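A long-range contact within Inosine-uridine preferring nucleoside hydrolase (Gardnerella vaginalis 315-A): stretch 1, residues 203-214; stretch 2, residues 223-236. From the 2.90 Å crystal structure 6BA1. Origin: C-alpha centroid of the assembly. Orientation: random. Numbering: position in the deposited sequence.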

# COMPACT_ATOMS: atom_id res chain seq x y z
N LEU A 203 -18.92 -3.49 -9.17
CA LEU A 203 -19.91 -2.61 -9.78
C LEU A 203 -21.24 -3.35 -10.02
O LEU A 203 -21.24 -4.53 -10.40
CB LEU A 203 -19.37 -2.09 -11.11
CG LEU A 203 -20.31 -1.29 -12.05
CD1 LEU A 203 -20.71 0.03 -11.41
CD2 LEU A 203 -19.68 -1.04 -13.41
N LEU A 204 -22.36 -2.66 -9.80
CA LEU A 204 -23.64 -3.06 -10.42
C LEU A 204 -24.51 -1.86 -10.78
O LEU A 204 -24.47 -0.82 -10.11
CB LEU A 204 -24.41 -4.12 -9.59
CG LEU A 204 -25.17 -3.85 -8.27
CD1 LEU A 204 -26.36 -2.89 -8.44
CD2 LEU A 204 -25.70 -5.16 -7.74
N THR A 205 -25.29 -2.03 -11.85
CA THR A 205 -26.07 -0.97 -12.48
C THR A 205 -27.55 -1.39 -12.45
O THR A 205 -27.90 -2.41 -11.85
CB THR A 205 -25.61 -0.77 -13.95
OG1 THR A 205 -25.51 -2.07 -14.55
CG2 THR A 205 -24.25 -0.08 -14.00
N TYR A 206 -28.42 -0.60 -13.08
CA TYR A 206 -29.84 -0.93 -13.20
C TYR A 206 -30.12 -2.22 -13.98
O TYR A 206 -31.18 -2.83 -13.81
CB TYR A 206 -30.62 0.22 -13.85
CG TYR A 206 -30.48 1.55 -13.15
CD1 TYR A 206 -31.06 1.77 -11.91
CD2 TYR A 206 -29.75 2.59 -13.74
CE1 TYR A 206 -30.94 3.00 -11.27
CE2 TYR A 206 -29.64 3.82 -13.12
CZ TYR A 206 -30.23 4.02 -11.88
OH TYR A 206 -30.10 5.23 -11.25
N LYS A 207 -29.19 -2.62 -14.86
CA LYS A 207 -29.26 -3.93 -15.54
C LYS A 207 -29.46 -5.08 -14.54
O LYS A 207 -30.24 -6.00 -14.81
CB LYS A 207 -27.98 -4.17 -16.36
N GLU A 208 -28.79 -4.99 -13.39
CA GLU A 208 -28.85 -6.00 -12.33
C GLU A 208 -30.09 -5.86 -11.42
O GLU A 208 -30.66 -6.87 -11.01
CB GLU A 208 -27.56 -5.97 -11.48
CG GLU A 208 -26.31 -6.52 -12.17
CD GLU A 208 -25.76 -5.63 -13.28
OE1 GLU A 208 -25.77 -4.38 -13.14
OE2 GLU A 208 -25.30 -6.18 -14.30
N THR A 209 -30.49 -4.63 -11.11
CA THR A 209 -31.64 -4.40 -10.21
C THR A 209 -32.99 -4.67 -10.90
O THR A 209 -33.96 -5.04 -10.24
CB THR A 209 -31.64 -2.99 -9.60
OG1 THR A 209 -31.87 -2.01 -10.61
CG2 THR A 209 -30.31 -2.69 -8.89
N LYS A 210 -33.04 -4.47 -12.23
CA LYS A 210 -34.21 -4.84 -13.04
C LYS A 210 -34.48 -6.35 -13.01
O LYS A 210 -35.64 -6.76 -13.17
CB LYS A 210 -34.05 -4.38 -14.49
N GLN A 211 -33.45 -7.17 -12.81
CA GLN A 211 -33.60 -8.63 -12.65
C GLN A 211 -34.32 -9.00 -11.35
O GLN A 211 -35.09 -9.96 -11.32
CB GLN A 211 -32.25 -9.34 -12.68
CG GLN A 211 -31.50 -9.24 -14.01
CD GLN A 211 -30.10 -9.82 -13.94
OE1 GLN A 211 -29.85 -10.80 -13.22
NE2 GLN A 211 -29.18 -9.23 -14.68
N TRP A 212 -34.04 -8.25 -10.28
CA TRP A 212 -34.74 -8.43 -9.00
C TRP A 212 -36.22 -8.04 -9.06
O TRP A 212 -37.05 -8.67 -8.41
CB TRP A 212 -34.04 -7.66 -7.88
CG TRP A 212 -32.67 -8.19 -7.50
CD1 TRP A 212 -32.17 -9.44 -7.71
CD2 TRP A 212 -31.64 -7.46 -6.81
NE1 TRP A 212 -30.89 -9.53 -7.23
CE2 TRP A 212 -30.55 -8.34 -6.66
CE3 TRP A 212 -31.54 -6.15 -6.32
CZ2 TRP A 212 -29.35 -7.94 -6.03
CZ3 TRP A 212 -30.35 -5.77 -5.68
CH2 TRP A 212 -29.28 -6.66 -5.55
N ARG A 213 -36.53 -6.99 -9.83
CA ARG A 213 -37.93 -6.61 -10.08
C ARG A 213 -38.71 -7.69 -10.82
O ARG A 213 -39.90 -7.89 -10.54
CB ARG A 213 -38.00 -5.31 -10.88
CG ARG A 213 -37.50 -4.10 -10.13
CD ARG A 213 -37.88 -2.82 -10.85
NE ARG A 213 -37.08 -1.70 -10.35
CZ ARG A 213 -37.25 -1.10 -9.18
NH1 ARG A 213 -38.21 -1.47 -8.33
NH2 ARG A 213 -36.44 -0.10 -8.84
N ASP A 214 -38.04 -8.39 -11.75
CA ASP A 214 -38.66 -9.48 -12.53
C ASP A 214 -39.13 -10.68 -11.68
O ASP A 214 -40.00 -11.43 -12.13
CB ASP A 214 -37.69 -10.00 -13.62
CG ASP A 214 -37.38 -8.96 -14.70
OD1 ASP A 214 -38.24 -8.10 -14.99
OD2 ASP A 214 -36.27 -9.02 -15.26
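Stretch 2 223-236: LADMTDFYIKAYET

Stretch 2 is helical throughout, from L223 to T236, and belongs to a helix that extends beyond both of its ends. It lies nearly antiparallel to the helix of stretch 1, which starts at Y206 after T205 in the N-cap position. The angle between the two N-to-C directions is 160° (signed crossing angle -160°), and the axes approach to 8.6 Å. The register follows from this reversal: the nearest CA pairs are T205 with I231 (7.2 Å), Y206 with D228 (7.1 Å) and T209 with A224 (4.9 Å), so advancing along stretch 1 means moving back along stretch 2. The last pair marks the tightest of these approaches, where the alanine side chain is small; A224 CB lies 3.5 Å from T209 O. Together the stretches bury 625 Å².

Y206 contributes most, with 115 Å² covered. Its CA-to-CB bond points sideways, but with chi1 at -56° (m) the ring reaches stretch 2 and sits as a knob among D228, I231, K232 and E235. Y206 OH donates a hydrogen bond to E235 OE2 at 2.7 Å, an atom lying near the ring plane at its edge. Y206 CZ packs 3.5 Å from I231 CG2, joining an apolar contact to the polar one.

R213, with 78 Å² covered, also starts sideways. An extended chain (chi2 and chi3 both t) brings its guanidinium to two carboxylates one helical turn apart. R213 NH1 meets D225 OD1 at 2.7 Å, with an N-H...acceptor angle of 162°, and R213 NH2 meets D228 OD2 at 2.7 Å and 146°; both are salt bridges. Both acceptors lie near the guanidinium plane, as in-plane N-H donors require, while A224 CB lies over one face. A weak bond from R213 NH2 to D225 OD1 (3.4 Å, 129°) adds to the pairing. D228 is shared: its OD1 accepts a hydrogen bond from T209 OG1 at 2.7 Å, and T209 is itself a knob among A224, T227, D228 and I231.

I231, with 68 Å² covered, points toward stretch 1 and forms the apolar counterpart. Its CD1 lies 4.1 Å from L204 CD1 and also 4.1 Å from T209 CG2, so one methyl bridges the segment before the helix and the helix itself. Nearer the start of stretch 2, W212 points toward its partner: W212 CE3 approaches L223 CB at 3.7 Å, and W212 CB lies 4.3 Å from A224 CB.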

# COMPACT_ATOMS: atom_id res chain seq x y z
N LEU A 223 -35.25 -4.71 -2.54
CA LEU A 223 -33.83 -4.61 -2.85
C LEU A 223 -33.56 -3.79 -4.11
O LEU A 223 -32.56 -3.07 -4.18
CB LEU A 223 -33.19 -6.00 -2.99
CG LEU A 223 -33.11 -6.87 -1.73
CD1 LEU A 223 -32.62 -8.25 -2.08
CD2 LEU A 223 -32.20 -6.23 -0.67
N ALA A 224 -34.46 -3.89 -5.10
CA ALA A 224 -34.37 -3.10 -6.33
C ALA A 224 -34.60 -1.61 -6.06
O ALA A 224 -33.75 -0.79 -6.41
CB ALA A 224 -35.37 -3.61 -7.36
N ASP A 225 -35.73 -1.29 -5.42
CA ASP A 225 -36.05 0.10 -5.02
C ASP A 225 -34.93 0.73 -4.18
O ASP A 225 -34.58 1.90 -4.37
CB ASP A 225 -37.36 0.15 -4.20
CG ASP A 225 -38.62 -0.04 -5.04
OD1 ASP A 225 -38.60 0.24 -6.26
OD2 ASP A 225 -39.65 -0.47 -4.46
N MET A 226 -34.37 -0.07 -3.27
CA MET A 226 -33.35 0.39 -2.34
C MET A 226 -32.04 0.75 -3.04
O MET A 226 -31.55 1.87 -2.88
CB MET A 226 -33.08 -0.72 -1.33
CG MET A 226 -32.11 -0.34 -0.23
SD MET A 226 -31.18 -1.77 0.32
CE MET A 226 -31.04 -1.33 2.04
N THR A 227 -31.48 -0.19 -3.79
CA THR A 227 -30.21 0.01 -4.47
C THR A 227 -30.30 1.01 -5.63
O THR A 227 -29.28 1.58 -6.04
CB THR A 227 -29.61 -1.32 -4.97
OG1 THR A 227 -30.55 -1.99 -5.81
CG2 THR A 227 -29.27 -2.23 -3.80
N ASP A 228 -31.50 1.24 -6.17
CA ASP A 228 -31.72 2.28 -7.18
C ASP A 228 -31.62 3.70 -6.59
O ASP A 228 -31.21 4.61 -7.29
CB ASP A 228 -33.07 2.08 -7.91
CG ASP A 228 -33.04 0.90 -8.89
OD1 ASP A 228 -32.03 0.15 -8.93
OD2 ASP A 228 -34.02 0.73 -9.64
N PHE A 229 -32.00 3.88 -5.33
CA PHE A 229 -31.72 5.13 -4.60
C PHE A 229 -30.21 5.31 -4.43
O PHE A 229 -29.68 6.41 -4.59
CB PHE A 229 -32.40 5.15 -3.22
CG PHE A 229 -32.27 6.46 -2.49
CD1 PHE A 229 -31.12 6.74 -1.73
CD2 PHE A 229 -33.28 7.42 -2.55
CE1 PHE A 229 -30.99 7.94 -1.06
CE2 PHE A 229 -33.16 8.62 -1.87
CZ PHE A 229 -32.01 8.89 -1.13
N TYR A 230 -29.54 4.21 -4.08
CA TYR A 230 -28.09 4.15 -3.89
C TYR A 230 -27.32 4.45 -5.19
O TYR A 230 -26.28 5.11 -5.15
CB TYR A 230 -27.74 2.76 -3.35
CG TYR A 230 -26.32 2.53 -2.87
CD1 TYR A 230 -25.75 3.30 -1.85
CD2 TYR A 230 -25.58 1.46 -3.37
CE1 TYR A 230 -24.46 3.04 -1.39
CE2 TYR A 230 -24.29 1.18 -2.91
CZ TYR A 230 -23.74 1.97 -1.93
OH TYR A 230 -22.46 1.70 -1.50
N ILE A 231 -27.84 3.98 -6.33
CA ILE A 231 -27.22 4.26 -7.64
C ILE A 231 -27.43 5.72 -8.06
O ILE A 231 -26.50 6.36 -8.55
CB ILE A 231 -27.71 3.28 -8.74
CG1 ILE A 231 -27.20 1.85 -8.44
CG2 ILE A 231 -27.19 3.69 -10.12
CD1 ILE A 231 -28.04 0.76 -9.08
N LYS A 232 -28.65 6.24 -7.89
CA LYS A 232 -28.97 7.66 -8.22
C LYS A 232 -28.21 8.67 -7.36
O LYS A 232 -27.96 9.80 -7.79
CB LYS A 232 -30.48 7.94 -8.16
CG LYS A 232 -31.24 7.42 -9.37
CD LYS A 232 -32.68 7.85 -9.37
CE LYS A 232 -33.47 7.08 -10.43
NZ LYS A 232 -34.80 7.71 -10.67
N ALA A 233 -27.87 8.26 -6.14
CA ALA A 233 -26.94 9.02 -5.31
C ALA A 233 -25.53 8.96 -5.89
O ALA A 233 -24.86 9.99 -6.00
CB ALA A 233 -26.96 8.50 -3.88
N TYR A 234 -25.08 7.75 -6.26
CA TYR A 234 -23.79 7.56 -6.93
C TYR A 234 -23.69 8.28 -8.29
O TYR A 234 -22.61 8.71 -8.68
CB TYR A 234 -23.43 6.07 -7.10
CG TYR A 234 -22.54 5.50 -6.02
CD1 TYR A 234 -21.27 4.99 -6.32
CD2 TYR A 234 -22.95 5.45 -4.68
CE1 TYR A 234 -20.46 4.43 -5.33
CE2 TYR A 234 -22.16 4.88 -3.69
CZ TYR A 234 -20.92 4.40 -4.00
OH TYR A 234 -20.07 3.81 -3.07
N GLU A 235 -24.81 8.42 -9.00
CA GLU A 235 -24.86 9.22 -10.24
C GLU A 235 -24.40 10.67 -10.05
O GLU A 235 -23.87 11.26 -10.99
CB GLU A 235 -26.26 9.21 -10.87
CG GLU A 235 -26.59 7.96 -11.66
CD GLU A 235 -28.01 7.96 -12.21
OE1 GLU A 235 -28.68 9.01 -12.22
OE2 GLU A 235 -28.47 6.89 -12.66
N THR A 236 -24.60 11.25 -8.86
CA THR A 236 -24.11 12.61 -8.55
C THR A 236 -22.76 12.60 -7.78
O THR A 236 -21.87 13.39 -8.10
CB THR A 236 -25.17 13.47 -7.81
OG1 THR A 236 -25.33 13.02 -6.47
CG2 THR A 236 -26.52 13.41 -8.53